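Local coordinates for CalsepRRP (Calystegia sepium, PDB 1JY5), which belongs to the RNase T2 family and is probably built to bind RNA, although its own activity as a ribonuclease is uncertain, at residues T41-L45 with K77-Y82; W54-G60 with A103-C108; M125-Y130 with F182-L188. All blocks are in the same frame, centred on the assembly; numbering follows the deposited sequence.

Contact 1 of 3, residues T41-L45 with K77-Y82; sequences TIKGL and KYWPSY
The strand segment 41-45 passes the end of helix 72-78, with the CA atoms of Ile42 and Trp79 4.7 Å apart. The backbone N of Ile42 donates to Tyr78 O at 2.7 Å, and the bond is nearly straight (172°). Trp79 is the first residue to leave the helix. Its CG stands anti to the backbone N (chi1 -161°), which lays the indole alongside the strand. Ile42 CG2 points onto the face of this indole, 3.5 Å from the centroid of the six-membered ring. Farther along, Gly44 CA approaches Trp79 CZ2. Water 2 lies in the indole plane at its edge, accepts from Trp79 NE1 and donates to Lys43 O. At the other end, Thr41 OG1 and Tyr82 OH share a 2.7 Å hydrogen bond at the edge of the phenol ring. Water 1 joins the same OG1 to Ile42 O and Pro80 O. Lys43 and Gly44 both face Ala11 of strand 7-14 in a classic beta bulge. They belong to KGLWP, where active T2 ribonucleases typically have HGLWP. The Ile42 side chain thus packs apolarly while its backbone is polar; water serves both strand carbonyls, though water 1 has more acceptors in reach than protons.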
loop_
_atom_site.group_PDB
_atom_site.type_symbol
_atom_site.label_atom_id
_atom_site.label_comp_id
_atom_site.label_asym_id
_atom_site.label_seq_id
_atom_site.Cartn_x
_atom_site.Cartn_y
_atom_site.Cartn_z
ATOM N N THR A 41 4.424 -0.118 4.773
ATOM C CA THR A 41 5.206 -0.211 3.546
ATOM C C THR A 41 4.179 -0.231 2.420
ATOM O O THR A 41 2.982 -0.418 2.656
ATOM C CB THR A 41 6.092 -1.495 3.451
ATOM O OG1 THR A 41 5.275 -2.663 3.587
ATOM C CG2 THR A 41 7.177 -1.481 4.517
ATOM N N ILE A 42 4.639 -0.040 1.193
ATOM C CA ILE A 42 3.726 -0.005 0.058
ATOM C C ILE A 42 3.161 -1.352 -0.365
ATOM O O ILE A 42 3.895 -2.317 -0.581
ATOM C CB ILE A 42 4.403 0.632 -1.183
ATOM C CG1 ILE A 42 4.899 2.043 -0.836
ATOM C CG2 ILE A 42 3.399 0.712 -2.333
ATOM C CD1 ILE A 42 5.801 2.657 -1.896
ATOM N N LYS A 43 1.841 -1.413 -0.453
ATOM C CA LYS A 43 1.174 -2.605 -0.939
ATOM C C LYS A 43 1.059 -2.328 -2.443
ATOM O O LYS A 43 1.468 -3.145 -3.279
ATOM C CB LYS A 43 -0.212 -2.746 -0.313
ATOM C CG LYS A 43 -1.062 -3.835 -0.933
ATOM C CD LYS A 43 -0.401 -5.194 -0.822
ATOM C CE LYS A 43 -1.263 -6.232 -1.505
ATOM N NZ LYS A 43 -0.656 -7.585 -1.466
ATOM N N GLY A 44 0.511 -1.159 -2.779
ATOM C CA GLY A 44 0.385 -0.780 -4.177
ATOM C C GLY A 44 -0.252 0.577 -4.431
ATOM O O GLY A 44 -0.696 1.240 -3.500
ATOM N N LEU A 45 -0.262 1.001 -5.696
ATOM C CA LEU A 45 -0.899 2.256 -6.102
ATOM C C LEU A 45 -1.897 1.734 -7.118
ATOM O O LEU A 45 -1.515 1.252 -8.184
ATOM C CB LEU A 45 0.087 3.217 -6.782
ATOM C CG LEU A 45 -0.549 4.520 -7.312
ATOM C CD1 LEU A 45 -1.170 5.320 -6.165
ATOM C CD2 LEU A 45 0.516 5.362 -8.010
ATOM N N LYS A 77 13.205 -1.688 0.211
ATOM C CA LYS A 77 12.956 -1.322 1.591
ATOM C C LYS A 77 11.543 -0.846 1.890
ATOM O O LYS A 77 10.985 -1.167 2.941
ATOM C CB LYS A 77 13.960 -0.249 2.023
ATOM C CG LYS A 77 13.849 0.171 3.479
ATOM C CD LYS A 77 14.962 1.145 3.837
ATOM C CE LYS A 77 14.790 1.696 5.240
ATOM N NZ LYS A 77 14.832 0.619 6.269
ATOM N N TYR A 78 10.952 -0.093 0.970
ATOM C CA TYR A 78 9.618 0.450 1.208
ATOM C C TYR A 78 8.472 -0.225 0.471
ATOM O O TYR A 78 7.304 0.067 0.729
ATOM C CB TYR A 78 9.645 1.947 0.914
ATOM C CG TYR A 78 10.709 2.649 1.727
ATOM C CD1 TYR A 78 11.894 3.083 1.140
ATOM C CD2 TYR A 78 10.543 2.842 3.095
ATOM C CE1 TYR A 78 12.892 3.695 1.899
ATOM C CE2 TYR A 78 11.529 3.450 3.864
ATOM C CZ TYR A 78 12.700 3.875 3.259
ATOM O OH TYR A 78 13.668 4.488 4.021
ATOM N N TRP A 79 8.811 -1.126 -0.444
ATOM C CA TRP A 79 7.805 -1.874 -1.193
ATOM C C TRP A 79 8.192 -3.360 -1.175
ATOM O O TRP A 79 8.201 -4.020 -2.209
ATOM C CB TRP A 79 7.739 -1.381 -2.642
ATOM C CG TRP A 79 6.460 -1.745 -3.348
ATOM C CD1 TRP A 79 5.736 -2.890 -3.199
ATOM C CD2 TRP A 79 5.767 -0.958 -4.323
ATOM N NE1 TRP A 79 4.631 -2.866 -4.016
ATOM C CE2 TRP A 79 4.626 -1.691 -4.719
ATOM C CE3 TRP A 79 5.999 0.296 -4.899
ATOM C CZ2 TRP A 79 3.716 -1.212 -5.671
ATOM C CZ3 TRP A 79 5.097 0.773 -5.844
ATOM C CH2 TRP A 79 3.968 0.017 -6.220
ATOM N N PRO A 80 8.522 -3.904 0.007
ATOM C CA PRO A 80 8.904 -5.321 0.081
ATOM C C PRO A 80 7.729 -6.292 0.029
ATOM O O PRO A 80 6.570 -5.900 0.134
ATOM C CB PRO A 80 9.616 -5.429 1.433
ATOM C CG PRO A 80 9.892 -4.008 1.839
ATOM C CD PRO A 80 8.715 -3.252 1.312
ATOM N N SER A 81 8.060 -7.570 -0.115
ATOM C CA SER A 81 7.079 -8.641 -0.127
ATOM C C SER A 81 7.196 -9.306 1.251
ATOM O O SER A 81 8.281 -9.319 1.838
ATOM C CB SER A 81 7.421 -9.649 -1.226
ATOM O OG SER A 81 6.484 -10.706 -1.261
ATOM N N TYR A 82 6.094 -9.837 1.778
ATOM C CA TYR A 82 6.127 -10.496 3.087
ATOM C C TYR A 82 5.763 -11.978 2.996
ATOM O O TYR A 82 5.075 -12.512 3.870
ATOM C CB TYR A 82 5.175 -9.809 4.079
ATOM C CG TYR A 82 5.532 -8.376 4.395
ATOM C CD1 TYR A 82 4.959 -7.324 3.685
ATOM C CD2 TYR A 82 6.479 -8.073 5.376
ATOM C CE1 TYR A 82 5.319 -6.005 3.936
ATOM C CE2 TYR A 82 6.851 -6.753 5.634
ATOM C CZ TYR A 82 6.264 -5.723 4.905
ATOM O OH TYR A 82 6.640 -4.416 5.134
HETATM O O HOH W 1 5.265 -3.714 1.175
HETATM O O HOH W 2 2.892 -5.302 -3.164
#

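Contact 2 of 3, residues W54-G60 with A103-C108; sequences WPSCCEG and AKHGTC
Thr107 meets the loop 54-60 with every atom of its side chain. CB lies 3.4 Å from Cys58 O. OG1 sits between its own backbone N and carbonyl carbon (chi1 53°) and donates back to Ala103 O at 2.9 Å, from above the carbonyl plane. The same OG1 accepts a weak, bent bond from Cys58 N at 3.2 Å. CG2 lies nearest Cys58 O, 3.8 Å away. A valine in its place would probably leave Ala103 O without this hydroxyl donor and Cys58 N without its weak acceptor. Water 4 also donates to Ala103 O and to Cys58 O, tying loop to helix. Residues 104-108 read KHGTC, part of the second conserved motif of the T2 family. The Cys58-Cys108 disulfide, with a chi3 of 94°, fixes the loop here, and Pro55 CG packs on Cys108 CB at 3.8 Å. Cys57 N donates to Lys104 O at 2.9 Å, and Cys57 SG is bonded to Cys90. At the far end, Trp54 CD1 comes to the edge of the His105 imidazole, 3.8 Å from CE1, with the planes at 46°. Water 3 lies in the imidazole plane and links ND1 to Pro55 O, while Trp46 stacks on this ring.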
loop_
_atom_site.group_PDB
_atom_site.type_symbol
_atom_site.label_atom_id
_atom_site.label_comp_id
_atom_site.label_asym_id
_atom_site.label_seq_id
_atom_site.Cartn_x
_atom_site.Cartn_y
_atom_site.Cartn_z
ATOM N N TRP A 54 -12.395 -1.824 -10.690
ATOM C CA TRP A 54 -11.175 -1.199 -11.177
ATOM C C TRP A 54 -10.653 -1.878 -12.434
ATOM O O TRP A 54 -10.979 -3.024 -12.712
ATOM C CB TRP A 54 -10.100 -1.250 -10.081
ATOM C CG TRP A 54 -9.786 -2.645 -9.623
ATOM C CD1 TRP A 54 -8.880 -3.508 -10.178
ATOM C CD2 TRP A 54 -10.438 -3.371 -8.575
ATOM N NE1 TRP A 54 -8.932 -4.726 -9.544
ATOM C CE2 TRP A 54 -9.880 -4.672 -8.555
ATOM C CE3 TRP A 54 -11.445 -3.053 -7.652
ATOM C CZ2 TRP A 54 -10.295 -5.654 -7.647
ATOM C CZ3 TRP A 54 -11.858 -4.033 -6.748
ATOM C CH2 TRP A 54 -11.282 -5.316 -6.755
ATOM N N PRO A 55 -9.851 -1.158 -13.227
ATOM C CA PRO A 55 -9.302 -1.757 -14.443
ATOM C C PRO A 55 -8.167 -2.666 -13.976
ATOM O O PRO A 55 -7.543 -2.394 -12.952
ATOM C CB PRO A 55 -8.800 -0.542 -15.220
ATOM C CG PRO A 55 -8.326 0.367 -14.110
ATOM C CD PRO A 55 -9.445 0.253 -13.096
ATOM N N SER A 56 -7.903 -3.753 -14.690
ATOM C CA SER A 56 -6.822 -4.635 -14.266
ATOM C C SER A 56 -6.135 -5.297 -15.443
ATOM O O SER A 56 -6.760 -5.565 -16.463
ATOM C CB SER A 56 -7.348 -5.727 -13.326
ATOM O OG SER A 56 -8.180 -6.640 -14.025
ATOM N N CYS A 57 -4.841 -5.558 -15.297
ATOM C CA CYS A 57 -4.086 -6.223 -16.348
ATOM C C CYS A 57 -4.266 -5.514 -17.679
ATOM O O CYS A 57 -4.623 -6.125 -18.687
ATOM C CB CYS A 57 -4.550 -7.675 -16.473
ATOM S SG CYS A 57 -4.273 -8.671 -14.953
ATOM N N CYS A 58 -3.992 -4.217 -17.679
ATOM C CA CYS A 58 -4.117 -3.408 -18.876
ATOM C C CYS A 58 -2.930 -3.543 -19.826
ATOM O O CYS A 58 -1.908 -4.156 -19.502
ATOM C CB CYS A 58 -4.304 -1.940 -18.476
ATOM S SG CYS A 58 -5.747 -1.692 -17.397
ATOM N N GLU A 59 -3.096 -2.974 -21.014
ATOM C CA GLU A 59 -2.055 -2.982 -22.027
ATOM C C GLU A 59 -0.898 -2.149 -21.501
ATOM O O GLU A 59 -1.093 -1.248 -20.686
ATOM C CB GLU A 59 -2.579 -2.369 -23.327
ATOM C CG GLU A 59 -3.639 -3.211 -24.009
ATOM C CD GLU A 59 -3.115 -4.576 -24.388
ATOM O OE1 GLU A 59 -2.126 -4.636 -25.148
ATOM O OE2 GLU A 59 -3.683 -5.589 -23.926
ATOM N N GLY A 60 0.305 -2.445 -21.967
ATOM C CA GLY A 60 1.460 -1.697 -21.513
ATOM C C GLY A 60 2.688 -2.561 -21.624
ATOM O O GLY A 60 2.579 -3.775 -21.794
ATOM N N ALA A 103 1.995 -5.377 -13.579
ATOM C CA ALA A 103 1.132 -6.061 -14.527
ATOM C C ALA A 103 -0.342 -5.846 -14.218
ATOM O O ALA A 103 -1.127 -5.464 -15.089
ATOM C CB ALA A 103 1.450 -7.559 -14.541
ATOM N N LYS A 104 -0.711 -6.071 -12.964
ATOM C CA LYS A 104 -2.099 -5.962 -12.543
ATOM C C LYS A 104 -2.673 -4.549 -12.448
ATOM O O LYS A 104 -3.807 -4.308 -12.879
ATOM C CB LYS A 104 -2.271 -6.675 -11.198
ATOM C CG LYS A 104 -3.718 -6.941 -10.801
ATOM C CD LYS A 104 -3.773 -7.629 -9.445
ATOM C CE LYS A 104 -5.165 -8.120 -9.119
ATOM N NZ LYS A 104 -5.202 -8.726 -7.768
ATOM N N HIS A 105 -1.893 -3.614 -11.909
ATOM C CA HIS A 105 -2.367 -2.239 -11.717
ATOM C C HIS A 105 -1.564 -1.124 -12.391
ATOM O O HIS A 105 -2.141 -0.174 -12.920
ATOM C CB HIS A 105 -2.431 -1.937 -10.216
ATOM C CG HIS A 105 -3.409 -2.781 -9.460
ATOM N ND1 HIS A 105 -4.774 -2.631 -9.579
ATOM C CD2 HIS A 105 -3.220 -3.747 -8.528
ATOM C CE1 HIS A 105 -5.382 -3.461 -8.753
ATOM N NE2 HIS A 105 -4.463 -4.149 -8.102
ATOM N N GLY A 106 -0.235 -1.232 -12.352
ATOM C CA GLY A 106 0.621 -0.208 -12.937
ATOM C C GLY A 106 0.325 0.111 -14.392
ATOM O O GLY A 106 0.285 1.278 -14.794
ATOM N N THR A 107 0.128 -0.936 -15.183
ATOM C CA THR A 107 -0.179 -0.785 -16.600
ATOM C C THR A 107 -1.461 0.024 -16.779
ATOM O O THR A 107 -1.628 0.711 -17.777
ATOM C CB THR A 107 -0.372 -2.163 -17.277
ATOM O OG1 THR A 107 -1.348 -2.919 -16.549
ATOM C CG2 THR A 107 0.942 -2.939 -17.312
ATOM N N CYS A 108 -2.364 -0.047 -15.806
ATOM C CA CYS A 108 -3.626 0.681 -15.897
ATOM C C CYS A 108 -3.544 2.161 -15.475
ATOM O O CYS A 108 -4.553 2.867 -15.493
ATOM C CB CYS A 108 -4.691 -0.035 -15.063
ATOM S SG CYS A 108 -5.013 -1.787 -15.496
HETATM O O HOH W 3 -5.930 -1.077 -11.313
HETATM O O HOH W 4 -1.074 -6.131 -17.653
#

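Contact 3 of 3, residues M125-Y130 with F182-L188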
loop_
_atom_site.group_PDB
_atom_site.type_symbol
_atom_site.label_atom_id
_atom_site.label_comp_id
_atom_site.label_asym_id
_atom_site.label_seq_id
_atom_site.Cartn_x
_atom_site.Cartn_y
_atom_site.Cartn_z
ATOM N N MET A 125 6.970 8.595 -4.154
ATOM C CA MET A 125 6.845 10.011 -3.834
ATOM C C MET A 125 5.694 10.251 -2.873
ATOM O O MET A 125 5.864 10.903 -1.849
ATOM C CB MET A 125 6.619 10.833 -5.104
ATOM C CG MET A 125 6.535 12.341 -4.874
ATOM S SD MET A 125 6.122 13.219 -6.406
ATOM C CE MET A 125 4.360 12.856 -6.494
ATOM N N LEU A 126 4.517 9.731 -3.212
ATOM C CA LEU A 126 3.341 9.894 -2.363
ATOM C C LEU A 126 3.583 9.227 -1.009
ATOM O O LEU A 126 3.231 9.778 0.037
ATOM C CB LEU A 126 2.109 9.284 -3.047
ATOM C CG LEU A 126 1.644 9.953 -4.355
ATOM C CD1 LEU A 126 0.540 9.132 -5.003
ATOM C CD2 LEU A 126 1.152 11.369 -4.060
ATOM N N TYR A 127 4.197 8.045 -1.037
ATOM C CA TYR A 127 4.501 7.300 0.182
ATOM C C TYR A 127 5.403 8.095 1.124
ATOM O O TYR A 127 5.193 8.098 2.334
ATOM C CB TYR A 127 5.186 5.977 -0.166
ATOM C CG TYR A 127 5.724 5.224 1.034
ATOM C CD1 TYR A 127 4.886 4.437 1.829
ATOM C CD2 TYR A 127 7.076 5.292 1.369
ATOM C CE1 TYR A 127 5.388 3.729 2.927
ATOM C CE2 TYR A 127 7.587 4.593 2.463
ATOM C CZ TYR A 127 6.738 3.812 3.233
ATOM O OH TYR A 127 7.254 3.093 4.290
ATOM N N PHE A 128 6.422 8.746 0.569
ATOM C CA PHE A 128 7.348 9.541 1.377
ATOM C C PHE A 128 6.718 10.851 1.825
ATOM O O PHE A 128 6.997 11.338 2.922
ATOM C CB PHE A 128 8.620 9.858 0.588
ATOM C CG PHE A 128 9.512 8.674 0.376
ATOM C CD1 PHE A 128 10.090 8.442 -0.869
ATOM C CD2 PHE A 128 9.777 7.786 1.418
ATOM C CE1 PHE A 128 10.926 7.348 -1.076
ATOM C CE2 PHE A 128 10.615 6.686 1.221
ATOM C CZ PHE A 128 11.187 6.465 -0.028
ATOM N N LYS A 129 5.874 11.428 0.974
ATOM C CA LYS A 129 5.228 12.693 1.312
ATOM C C LYS A 129 4.250 12.549 2.475
ATOM O O LYS A 129 4.249 13.365 3.399
ATOM C CB LYS A 129 4.488 13.264 0.097
ATOM C CG LYS A 129 3.820 14.601 0.391
ATOM C CD LYS A 129 3.080 15.160 -0.806
ATOM C CE LYS A 129 2.514 16.542 -0.484
ATOM N NZ LYS A 129 1.674 17.059 -1.597
ATOM N N TYR A 130 3.412 11.516 2.419
ATOM C CA TYR A 130 2.425 11.276 3.464
ATOM C C TYR A 130 2.796 10.071 4.316
ATOM O O TYR A 130 2.284 8.968 4.115
ATOM C CB TYR A 130 1.038 11.063 2.847
ATOM C CG TYR A 130 0.564 12.229 2.011
ATOM C CD1 TYR A 130 0.640 12.193 0.618
ATOM C CD2 TYR A 130 0.048 13.378 2.613
ATOM C CE1 TYR A 130 0.212 13.272 -0.156
ATOM C CE2 TYR A 130 -0.381 14.460 1.846
ATOM C CZ TYR A 130 -0.295 14.397 0.464
ATOM O OH TYR A 130 -0.717 15.461 -0.297
ATOM N N PHE A 182 -6.276 9.448 -3.967
ATOM C CA PHE A 182 -5.796 10.640 -4.661
ATOM C C PHE A 182 -6.488 10.805 -6.016
ATOM O O PHE A 182 -6.792 9.809 -6.675
ATOM C CB PHE A 182 -4.286 10.556 -4.931
ATOM C CG PHE A 182 -3.434 10.473 -3.695
ATOM C CD1 PHE A 182 -3.169 9.242 -3.099
ATOM C CD2 PHE A 182 -2.896 11.627 -3.126
ATOM C CE1 PHE A 182 -2.383 9.158 -1.950
ATOM C CE2 PHE A 182 -2.104 11.556 -1.972
ATOM C CZ PHE A 182 -1.849 10.317 -1.385
ATOM N N ASP A 183 -6.725 12.052 -6.433
ATOM C CA ASP A 183 -7.333 12.292 -7.739
ATOM C C ASP A 183 -6.223 12.189 -8.785
ATOM O O ASP A 183 -5.063 11.942 -8.438
ATOM C CB ASP A 183 -8.069 13.656 -7.792
ATOM C CG ASP A 183 -7.145 14.866 -7.664
ATOM O OD1 ASP A 183 -7.660 15.950 -7.309
ATOM O OD2 ASP A 183 -5.931 14.765 -7.928
ATOM N N LYS A 184 -6.572 12.354 -10.058
ATOM C CA LYS A 184 -5.605 12.239 -11.138
ATOM C C LYS A 184 -4.567 13.355 -11.182
ATOM O O LYS A 184 -3.655 13.326 -12.011
ATOM C CB LYS A 184 -6.333 12.106 -12.480
ATOM C CG LYS A 184 -6.919 10.700 -12.702
ATOM C CD LYS A 184 -7.575 10.542 -14.075
ATOM C CE LYS A 184 -8.913 11.225 -14.145
ATOM N NZ LYS A 184 -9.975 10.466 -13.444
ATOM N N THR A 185 -4.703 14.336 -10.294
ATOM C CA THR A 185 -3.723 15.410 -10.208
ATOM C C THR A 185 -2.933 15.220 -8.908
ATOM O O THR A 185 -2.287 16.140 -8.413
ATOM C CB THR A 185 -4.375 16.833 -10.241
ATOM O OG1 THR A 185 -5.451 16.908 -9.297
ATOM C CG2 THR A 185 -4.894 17.148 -11.640
ATOM N N LEU A 186 -2.997 14.004 -8.367
ATOM C CA LEU A 186 -2.275 13.640 -7.150
ATOM C C LEU A 186 -2.687 14.411 -5.891
ATOM O O LEU A 186 -1.903 14.539 -4.943
ATOM C CB LEU A 186 -0.759 13.780 -7.381
ATOM C CG LEU A 186 -0.151 12.980 -8.553
ATOM C CD1 LEU A 186 1.362 13.169 -8.578
ATOM C CD2 LEU A 186 -0.486 11.497 -8.410
ATOM N N GLN A 187 -3.912 14.926 -5.879
ATOM C CA GLN A 187 -4.422 15.648 -4.717
ATOM C C GLN A 187 -5.234 14.664 -3.886
ATOM O O GLN A 187 -6.012 13.874 -4.429
ATOM C CB GLN A 187 -5.355 16.795 -5.118
ATOM C CG GLN A 187 -4.788 17.834 -6.060
ATOM C CD GLN A 187 -5.805 18.935 -6.345
ATOM O OE1 GLN A 187 -6.898 18.674 -6.868
ATOM N NE2 GLN A 187 -5.452 20.172 -5.998
ATOM N N LEU A 188 -5.056 14.716 -2.571
ATOM C CA LEU A 188 -5.794 13.849 -1.662
ATOM C C LEU A 188 -7.286 14.010 -1.897
ATOM O O LEU A 188 -7.762 15.117 -2.123
ATOM C CB LEU A 188 -5.496 14.242 -0.216
ATOM C CG LEU A 188 -4.151 13.804 0.331
ATOM C CD1 LEU A 188 -3.759 14.651 1.529
ATOM C CD2 LEU A 188 -4.262 12.339 0.691
HETATM O O HOH W 5 0.496 15.022 -3.801
HETATM O O HOH W 6 -2.860 16.523 -1.632
#
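Asp183 OD2 is gripped by three donors: Thr185 OG1 at 2.6 Å, Thr185 N at 2.7 Å and Gln187 N at 2.9 Å. All three meet it from out of the carboxylate plane. The bond from Thr185 N makes an Asx turn. The carboxylate shapes the loop, which presents Leu186 to helix 116-129 and Leu188 to Tyr130 just beyond it. Leu186 CD1 meets Met125 CE at 3.7 Å, reached because the methionine chain bends at its last torsion (chi3 77°). Asp183 to Leu186 is a type I turn, and Leu186 has a positive phi. Asp183 N also bonds Gln187 O, so the connection fits a type I turn with a G1 bulge, joining strands 174-182 and 188-189 as a hairpin. Beside Leu186, Leu126 CD2 lies over one face of the Phe182 ring, 4.2 Å from its centroid. Tyr130 CE1 approaches the edge of the same ring, 3.4 Å from Phe182 CE2, with the two planes at 46°. Leu188 CD2 stands over one Tyr130 face, with CD1 against CE2. The phenol oxygen accepts from Lys129 NZ at 3.2 Å. Water 6 bridges Tyr130 OH to Leu188 N, and water 5 bridges Lys129 NZ to Leu186 O.

All three contacts are partly buried. Contact 1 lies nearest the core, about 6 Å from the chain centre to its own; contact 3 is about 12 Å out, and contact 2, with several exposed residues, about 16 Å. Contacts 1 and 3 share the main antiparallel sheet. Helix 116-129 joins them: Tyr127 packs on Ile42 and Tyr78. Contacts 1 and 2 share helix 97-106, where Trp79 packs on Leu98 and Glu101, and they touch where His105 CB meets Leu45 O. Chemistry differs with place. Contact 1 mixes direct polar bonds with an aromatic face, contact 2 is held covalently by a disulfide, and contact 3 is apolar between its segments, with water bridges at Lys129 and Tyr130.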